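Local coordinates for carbonic anhydrase (Trichomonas vaginalis, PDB 6Y04), which probably catalyses the reversible hydration of carbon dioxide to hydrogencarbonate and a proton, as a zinc-dependent carbonic anhydrase of the beta class, at residues C37-L42 with H96-G100. Numbering follows the deposited sequence.
Sequences CMDTRL and HECCG. With ZN (zinc ion), chain C.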
loop_
_atom_site.group_PDB
_atom_site.type_symbol
_atom_site.label_atom_id
_atom_site.label_comp_id
_atom_site.label_asym_id
_atom_site.label_seq_id
_atom_site.Cartn_x
_atom_site.Cartn_y
_atom_site.Cartn_z
ATOM N N CYS A 37 -3.779 6.163 -1.131
ATOM C CA CYS A 37 -4.932 5.287 -1.005
ATOM C C CYS A 37 -4.881 4.178 -2.056
ATOM O O CYS A 37 -4.213 4.299 -3.083
ATOM C CB CYS A 37 -6.233 6.065 -1.150
ATOM S SG CYS A 37 -7.679 5.022 -0.825
ATOM N N MET A 38 -5.616 3.097 -1.792
ATOM C CA MET A 38 -5.644 1.961 -2.699
ATOM C C MET A 38 -6.580 2.236 -3.880
ATOM O O MET A 38 -6.699 1.396 -4.767
ATOM C CB MET A 38 -6.116 0.703 -1.965
ATOM C CG MET A 38 -7.582 0.751 -1.607
ATOM S SD MET A 38 -8.156 -0.723 -0.753
ATOM C CE MET A 38 -9.928 -0.450 -0.775
ATOM N N ASP A 39 -7.227 3.410 -3.882
ATOM C CA ASP A 39 -8.294 3.755 -4.814
ATOM C C ASP A 39 -7.909 3.390 -6.247
ATOM O O ASP A 39 -6.809 3.701 -6.708
ATOM C CB ASP A 39 -8.717 5.223 -4.662
ATOM C CG ASP A 39 -10.023 5.579 -5.363
ATOM O OD1 ASP A 39 -10.035 5.601 -6.605
ATOM O OD2 ASP A 39 -11.027 5.826 -4.658
ATOM N N THR A 40 -8.853 2.750 -6.949
ATOM C CA THR A 40 -8.633 2.266 -8.306
ATOM C C THR A 40 -8.191 3.391 -9.248
ATOM O O THR A 40 -7.480 3.135 -10.214
ATOM C CB THR A 40 -9.873 1.543 -8.852
ATOM O OG1 THR A 40 -9.418 0.802 -9.985
ATOM C CG2 THR A 40 -11.003 2.469 -9.249
ATOM N N ARG A 41 -8.603 4.630 -8.946
ATOM C CA ARG A 41 -8.431 5.768 -9.836
ATOM C C ARG A 41 -7.013 6.338 -9.751
ATOM O O ARG A 41 -6.618 7.125 -10.614
ATOM C CB ARG A 41 -9.477 6.846 -9.520
ATOM C CG ARG A 41 -10.887 6.479 -9.965
ATOM C CD ARG A 41 -11.960 7.406 -9.428
ATOM N NE ARG A 41 -12.022 7.300 -7.983
ATOM C CZ ARG A 41 -12.894 7.933 -7.209
ATOM N NH1 ARG A 41 -13.802 8.726 -7.754
ATOM N NH2 ARG A 41 -12.851 7.768 -5.896
ATOM N N LEU A 42 -6.265 5.953 -8.699
ATOM C CA LEU A 42 -4.929 6.486 -8.476
ATOM C C LEU A 42 -3.874 5.582 -9.109
ATOM O O LEU A 42 -2.727 5.999 -9.259
ATOM C CB LEU A 42 -4.685 6.681 -6.979
ATOM C CG LEU A 42 -5.675 7.602 -6.263
ATOM C CD1 LEU A 42 -5.371 7.671 -4.768
ATOM C CD2 LEU A 42 -5.677 8.990 -6.882
ATOM N N HIS A 96 -7.146 11.782 -0.705
ATOM C CA HIS A 96 -7.872 12.183 -1.896
ATOM C C HIS A 96 -9.330 12.468 -1.563
ATOM O O HIS A 96 -9.889 11.883 -0.639
ATOM C CB HIS A 96 -7.723 11.132 -3.002
ATOM C CG HIS A 96 -8.445 9.854 -2.724
ATOM N ND1 HIS A 96 -9.612 9.518 -3.378
ATOM C CD2 HIS A 96 -8.185 8.839 -1.867
ATOM C CE1 HIS A 96 -10.035 8.350 -2.947
ATOM N NE2 HIS A 96 -9.185 7.912 -2.015
ATOM N N GLU A 97 -9.918 13.374 -2.356
ATOM C CA GLU A 97 -11.328 13.727 -2.295
ATOM C C GLU A 97 -12.142 12.528 -2.770
ATOM O O GLU A 97 -11.665 11.750 -3.592
ATOM C CB GLU A 97 -11.593 14.957 -3.169
ATOM C CG GLU A 97 -10.437 15.952 -3.172
ATOM C CD GLU A 97 -10.692 17.334 -3.753
ATOM O OE1 GLU A 97 -11.849 17.802 -3.676
ATOM O OE2 GLU A 97 -9.724 17.945 -4.272
ATOM N N CYS A 98 -13.361 12.379 -2.234
ATOM C CA CYS A 98 -14.278 11.306 -2.601
ATOM C C CYS A 98 -13.696 9.954 -2.181
ATOM O O CYS A 98 -13.840 8.972 -2.907
ATOM C CB CYS A 98 -14.576 11.287 -4.102
ATOM S SG CYS A 98 -15.134 12.865 -4.809
ATOM N N CYS A 99 -13.039 9.903 -1.008
ATOM C CA CYS A 99 -12.410 8.679 -0.538
ATOM C C CYS A 99 -13.524 7.752 -0.053
ATOM O O CYS A 99 -14.504 8.229 0.521
ATOM C CB CYS A 99 -11.425 8.948 0.600
ATOM S SG CYS A 99 -10.456 7.493 1.091
ATOM N N GLY A 100 -13.384 6.442 -0.311
ATOM C CA GLY A 100 -14.451 5.478 -0.066
ATOM C C GLY A 100 -14.616 5.137 1.416
ATOM O O GLY A 100 -15.523 4.397 1.809
HETATM ZN ZN ZN C . -9.602 6.351 -0.763
HETATM O O HOH W 1 -11.025 5.065 -1.321
#
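C37 and H96 face each other, CA to CA 7.5 Å, where the C-terminal ends of the neighbouring parallel strands 32-36 and 90-96 and the loops after them hold a zinc ion. Soft cysteine sulfurs suit zinc: C37 SG and C99 SG each bind it at 2.3 Å, each sulfur anti to its residue's backbone N (chi1 -174° and -173°). Histidine can bind a metal by one nitrogen and still donate from the other: H96 adds NE2 at 2.0 Å, and its ND1 gives a weak bond to E97 O that, with the zinc bond, may help fix the ring's rotation. L42 CD1 lies over one face of that ring, and C37 CB touches its CD2 at 3.5 Å. Water 1 is the fourth ligand, 2.0 Å from the metal; it accepts from G100 N and makes a long, weak bond to D39 OD2. Arginine's NE and NH2 match the two oxygens of that carboxylate: R41 NE donates to OD1 almost straight (178°), and NH2 forms a salt bridge with OD2 at 2.9 Å. The backbone N of R41 reaches the anti lone pair of OD1, closing an Asx turn, while NH2 also sends a weak bond to C98 O across the contact. This is the open form of a beta-class site: D39, which in the family's closed form would probably take the fourth position, is paired with R41, and water fills it. Two thiolates would offset the zinc charge, yet the metal should still acidify its water toward the hydroxide that attacks carbon dioxide.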